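Local atomic coordinates of exotoxin A (PDB entry 1IKP), a protein that transfers ADP-ribose from NAD as a secreted Pseudomonas toxin, most likely onto elongation factor 2 of the host cell, which would halt protein synthesis. Residues V243-L256 with A362-V374. The protein carries 2 engineered substitutions. Residues are numbered along the deposited sequence; the frame is centred on the assembly and turned at random.
Unlike the reference sequence in segment 362-374: Asn364 (reference Ser).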
loop_
_atom_site.group_PDB
_atom_site.type_symbol
_atom_site.label_atom_id
_atom_site.label_comp_id
_atom_site.label_asym_id
_atom_site.label_seq_id
_atom_site.Cartn_x
_atom_site.Cartn_y
_atom_site.Cartn_z
ATOM N N VAL A 243 9.800 -9.961 -1.704
ATOM C CA VAL A 243 9.381 -8.729 -1.067
ATOM C C VAL A 243 8.294 -8.972 -0.022
ATOM O O VAL A 243 7.500 -9.928 -0.112
ATOM C CB VAL A 243 8.869 -7.688 -2.097
ATOM C CG1 VAL A 243 9.984 -7.325 -3.081
ATOM C CG2 VAL A 243 7.683 -8.217 -2.845
ATOM N N ILE A 244 8.286 -8.122 0.986
ATOM C CA ILE A 244 7.278 -8.214 2.033
ATOM C C ILE A 244 5.929 -7.938 1.399
ATOM O O ILE A 244 5.787 -7.008 0.596
ATOM C CB ILE A 244 7.510 -7.157 3.119
ATOM C CG1 ILE A 244 8.872 -7.399 3.799
ATOM C CG2 ILE A 244 6.402 -7.194 4.150
ATOM C CD1 ILE A 244 9.328 -6.201 4.611
ATOM N N SER A 245 4.933 -8.748 1.728
ATOM C CA SER A 245 3.604 -8.475 1.194
ATOM C C SER A 245 2.540 -8.585 2.250
ATOM O O SER A 245 2.717 -9.232 3.260
ATOM C CB SER A 245 3.255 -9.431 0.047
ATOM O OG SER A 245 2.962 -10.754 0.521
ATOM N N HIS A 246 1.425 -7.904 2.004
ATOM C CA HIS A 246 0.244 -7.962 2.852
ATOM C C HIS A 246 -0.873 -8.499 1.945
ATOM O O HIS A 246 -0.800 -8.404 0.720
ATOM C CB HIS A 246 -0.203 -6.570 3.300
ATOM C CG HIS A 246 0.451 -6.061 4.547
ATOM N ND1 HIS A 246 1.705 -5.480 4.554
ATOM C CD2 HIS A 246 -0.008 -5.985 5.819
ATOM C CE1 HIS A 246 1.982 -5.066 5.779
ATOM N NE2 HIS A 246 0.964 -5.356 6.565
ATOM N N ARG A 247 -1.893 -9.094 2.548
ATOM C CA ARG A 247 -3.078 -9.535 1.795
ATOM C C ARG A 247 -4.286 -9.225 2.663
ATOM O O ARG A 247 -4.277 -9.471 3.886
ATOM C CB ARG A 247 -3.023 -11.025 1.426
ATOM C CG ARG A 247 -4.164 -11.445 0.488
ATOM C CD ARG A 247 -3.789 -12.669 -0.365
ATOM N NE ARG A 247 -4.853 -13.042 -1.288
ATOM C CZ ARG A 247 -4.673 -13.529 -2.515
ATOM N NH1 ARG A 247 -3.462 -13.716 -3.032
ATOM N NH2 ARG A 247 -5.740 -13.852 -3.233
ATOM N N LEU A 248 -5.313 -8.623 2.042
ATOM C CA LEU A 248 -6.530 -8.250 2.748
ATOM C C LEU A 248 -7.722 -8.754 1.943
ATOM O O LEU A 248 -7.894 -8.423 0.775
ATOM C CB LEU A 248 -6.620 -6.719 2.879
ATOM C CG LEU A 248 -7.877 -6.200 3.594
ATOM C CD1 LEU A 248 -7.998 -6.764 4.985
ATOM C CD2 LEU A 248 -7.816 -4.664 3.644
ATOM N N HIS A 249 -8.520 -9.585 2.593
ATOM C CA HIS A 249 -9.720 -10.167 2.012
ATOM C C HIS A 249 -10.908 -9.315 2.441
ATOM O O HIS A 249 -10.984 -8.920 3.605
ATOM C CB HIS A 249 -9.846 -11.609 2.527
ATOM C CG HIS A 249 -11.179 -12.245 2.289
ATOM N ND1 HIS A 249 -11.780 -12.314 1.048
ATOM C CD2 HIS A 249 -11.994 -12.903 3.141
ATOM C CE1 HIS A 249 -12.915 -12.989 1.156
ATOM N NE2 HIS A 249 -13.066 -13.357 2.413
ATOM N N PHE A 250 -11.798 -9.010 1.490
ATOM C CA PHE A 250 -13.020 -8.227 1.724
ATOM C C PHE A 250 -14.196 -9.216 1.646
ATOM O O PHE A 250 -14.721 -9.483 0.577
ATOM C CB PHE A 250 -13.159 -7.156 0.636
ATOM C CG PHE A 250 -12.197 -6.003 0.788
ATOM C CD1 PHE A 250 -12.654 -4.758 1.212
ATOM C CD2 PHE A 250 -10.838 -6.159 0.509
ATOM C CE1 PHE A 250 -11.784 -3.680 1.360
ATOM C CE2 PHE A 250 -9.945 -5.081 0.656
ATOM C CZ PHE A 250 -10.428 -3.834 1.083
ATOM N N PRO A 251 -14.629 -9.758 2.792
ATOM C CA PRO A 251 -15.734 -10.722 2.789
ATOM C C PRO A 251 -17.042 -10.254 2.154
ATOM O O PRO A 251 -17.765 -11.071 1.585
ATOM C CB PRO A 251 -15.900 -11.071 4.268
ATOM C CG PRO A 251 -14.582 -10.802 4.840
ATOM C CD PRO A 251 -14.138 -9.542 4.162
ATOM N N GLU A 252 -17.325 -8.964 2.250
ATOM C CA GLU A 252 -18.544 -8.406 1.664
ATOM C C GLU A 252 -18.256 -7.705 0.339
ATOM O O GLU A 252 -19.103 -6.981 -0.193
ATOM C CB GLU A 252 -19.207 -7.431 2.641
ATOM C CG GLU A 252 -19.919 -8.124 3.799
ATOM C CD GLU A 252 -20.427 -7.153 4.843
ATOM O OE1 GLU A 252 -21.173 -6.222 4.475
ATOM O OE2 GLU A 252 -20.086 -7.323 6.033
ATOM N N GLY A 253 -17.065 -7.934 -0.206
ATOM C CA GLY A 253 -16.689 -7.309 -1.463
ATOM C C GLY A 253 -16.337 -5.840 -1.294
ATOM O O GLY A 253 -16.160 -5.369 -0.176
ATOM N N GLY A 254 -16.226 -5.119 -2.412
ATOM C CA GLY A 254 -15.912 -3.699 -2.345
ATOM C C GLY A 254 -14.425 -3.391 -2.242
ATOM O O GLY A 254 -14.046 -2.302 -1.810
ATOM N N SER A 255 -13.588 -4.338 -2.642
ATOM C CA SER A 255 -12.147 -4.097 -2.543
ATOM C C SER A 255 -11.630 -2.990 -3.475
ATOM O O SER A 255 -10.840 -2.143 -3.046
ATOM C CB SER A 255 -11.397 -5.389 -2.789
ATOM O OG SER A 255 -11.744 -5.909 -4.044
ATOM N N LEU A 256 -12.054 -2.986 -4.737
ATOM C CA LEU A 256 -11.593 -1.961 -5.662
ATOM C C LEU A 256 -11.990 -0.572 -5.165
ATOM O O LEU A 256 -11.208 0.383 -5.267
ATOM C CB LEU A 256 -12.166 -2.209 -7.053
ATOM C CG LEU A 256 -11.756 -1.252 -8.179
ATOM C CD1 LEU A 256 -10.261 -1.351 -8.445
ATOM C CD2 LEU A 256 -12.529 -1.607 -9.435
ATOM N N ALA A 362 -12.887 -8.000 -10.392
ATOM C CA ALA A 362 -11.995 -6.955 -9.907
ATOM C C ALA A 362 -12.639 -6.206 -8.752
ATOM O O ALA A 362 -11.966 -5.715 -7.853
ATOM C CB ALA A 362 -11.666 -5.974 -11.054
ATOM N N ALA A 363 -13.963 -6.105 -8.771
ATOM C CA ALA A 363 -14.676 -5.400 -7.726
ATOM C C ALA A 363 -14.534 -5.972 -6.324
ATOM O O ALA A 363 -14.623 -5.235 -5.328
ATOM C CB ALA A 363 -16.163 -5.339 -8.083
ATOM N N ASN A 364 -14.314 -7.285 -6.255
ATOM C CA ASN A 364 -14.251 -7.971 -4.970
ATOM C C ASN A 364 -12.974 -8.736 -4.657
ATOM O O ASN A 364 -12.888 -9.350 -3.585
ATOM C CB ASN A 364 -15.424 -8.952 -4.892
ATOM C CG ASN A 364 -16.729 -8.299 -5.245
ATOM O OD1 ASN A 364 -17.480 -8.814 -6.090
ATOM N ND2 ASN A 364 -17.018 -7.170 -4.615
ATOM N N ALA A 365 -11.997 -8.723 -5.566
ATOM C CA ALA A 365 -10.749 -9.474 -5.348
ATOM C C ALA A 365 -9.961 -8.967 -4.141
ATOM O O ALA A 365 -10.043 -7.799 -3.762
ATOM C CB ALA A 365 -9.872 -9.409 -6.582
ATOM N N ASP A 366 -9.196 -9.861 -3.516
ATOM C CA ASP A 366 -8.355 -9.485 -2.378
ATOM C C ASP A 366 -7.359 -8.425 -2.823
ATOM O O ASP A 366 -7.031 -8.358 -4.004
ATOM C CB ASP A 366 -7.501 -10.660 -1.925
ATOM C CG ASP A 366 -8.275 -11.766 -1.248
ATOM O OD1 ASP A 366 -9.502 -11.669 -1.043
ATOM O OD2 ASP A 366 -7.584 -12.759 -0.899
ATOM N N VAL A 367 -6.905 -7.602 -1.888
ATOM C CA VAL A 367 -5.855 -6.637 -2.215
ATOM C C VAL A 367 -4.511 -7.144 -1.671
ATOM O O VAL A 367 -4.407 -7.476 -0.483
ATOM C CB VAL A 367 -6.107 -5.252 -1.597
ATOM C CG1 VAL A 367 -4.929 -4.308 -1.940
ATOM C CG2 VAL A 367 -7.423 -4.681 -2.134
ATOM N N VAL A 368 -3.522 -7.214 -2.559
ATOM C CA VAL A 368 -2.152 -7.622 -2.221
ATOM C C VAL A 368 -1.283 -6.372 -2.326
ATOM O O VAL A 368 -1.205 -5.751 -3.402
ATOM C CB VAL A 368 -1.660 -8.705 -3.189
ATOM C CG1 VAL A 368 -0.145 -8.882 -3.032
ATOM C CG2 VAL A 368 -2.358 -10.040 -2.867
ATOM N N SER A 369 -0.662 -6.004 -1.210
ATOM C CA SER A 369 0.177 -4.801 -1.129
ATOM C C SER A 369 1.630 -5.209 -0.959
ATOM O O SER A 369 1.962 -5.953 -0.048
ATOM C CB SER A 369 -0.282 -3.939 0.046
ATOM O OG SER A 369 -1.675 -3.597 -0.096
ATOM N N LEU A 370 2.488 -4.695 -1.828
ATOM C CA LEU A 370 3.895 -5.062 -1.835
ATOM C C LEU A 370 4.805 -3.943 -1.371
ATOM O O LEU A 370 4.590 -2.772 -1.703
ATOM C CB LEU A 370 4.292 -5.451 -3.247
ATOM C CG LEU A 370 3.382 -6.463 -3.940
ATOM C CD1 LEU A 370 3.844 -6.638 -5.380
ATOM C CD2 LEU A 370 3.436 -7.804 -3.193
ATOM N N THR A 371 5.810 -4.292 -0.572
ATOM C CA THR A 371 6.805 -3.335 -0.093
ATOM C C THR A 371 7.930 -3.478 -1.122
ATOM O O THR A 371 8.759 -4.399 -1.062
ATOM C CB THR A 371 7.277 -3.740 1.301
ATOM O OG1 THR A 371 6.160 -3.646 2.191
ATOM C CG2 THR A 371 8.385 -2.819 1.786
ATOM N N CYS A 372 7.983 -2.555 -2.067
ATOM C CA CYS A 372 8.915 -2.682 -3.177
ATOM C C CYS A 372 10.226 -1.940 -3.105
ATOM O O CYS A 372 10.237 -0.761 -2.831
ATOM C CB CYS A 372 8.207 -2.216 -4.456
ATOM S SG CYS A 372 6.641 -3.084 -4.819
ATOM N N PRO A 373 11.347 -2.641 -3.356
ATOM C CA PRO A 373 12.660 -1.991 -3.340
ATOM C C PRO A 373 12.691 -1.035 -4.533
ATOM O O PRO A 373 12.220 -1.395 -5.611
ATOM C CB PRO A 373 13.626 -3.157 -3.541
ATOM C CG PRO A 373 12.905 -4.324 -2.941
ATOM C CD PRO A 373 11.478 -4.107 -3.417
ATOM N N VAL A 374 13.255 0.157 -4.351
ATOM C CA VAL A 374 13.314 1.140 -5.436
ATOM C C VAL A 374 14.313 0.844 -6.550
ATOM O O VAL A 374 14.146 1.324 -7.674
ATOM C CB VAL A 374 13.648 2.556 -4.912
ATOM C CG1 VAL A 374 12.590 3.014 -3.919
ATOM C CG2 VAL A 374 15.029 2.567 -4.268
HETATM O O HOH W 1 3.609 -4.815 2.041
HETATM O O HOH W 2 10.162 -5.841 0.831
HETATM O O HOH W 3 -11.477 -9.916 -1.209
HETATM O O HOH W 4 -14.768 -10.522 -1.822
#
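Asp366 OD2 lies at the edge of the Arg247 guanidinium, in its plane, with the carboxylate plane turned 87° from it. Arg247 NE lies 2.8 Å from Asp366 OD2, on the anti lone pair of that oxygen; Arg247 NH2 is 3.2 Å from the same oxygen, from above the carboxylate plane and less straight. Arg247 NH2 also forms a salt bridge with Asp387, and NH1 hydrogen-bonds to Asp384 O, which together fix the rotation of the group. At the edge of the His249 ring, ND1 gives a bent 3.2 Å bond to Asp366 OD1, tilted out of the ring plane, while Pro251 N sits over one face. The Phe250 ring carries Ser255 CA over one face, and its CE2 touches Val367 CG2 at 3.8 Å. Strands 245-248 and 367-371 pair antiparallel, inner members of a mixed sheet in which 126-136 and 389-393 flank them, joining the binding and targeting regions; His246-Ser369 and Leu248-Val367 are hydrogen-bonded pairs, Ser245-Leu370 and Arg247-Val368 non-hydrogen-bonded. Ser255 OG, rotated between its own backbone N and carbonyl carbon (chi1 57°), donates to Ala365 O at 2.6 Å. Water 1, in the His246 imidazole plane at its edge, bridges His246 ND1, Ser369 O and Thr371 OG1.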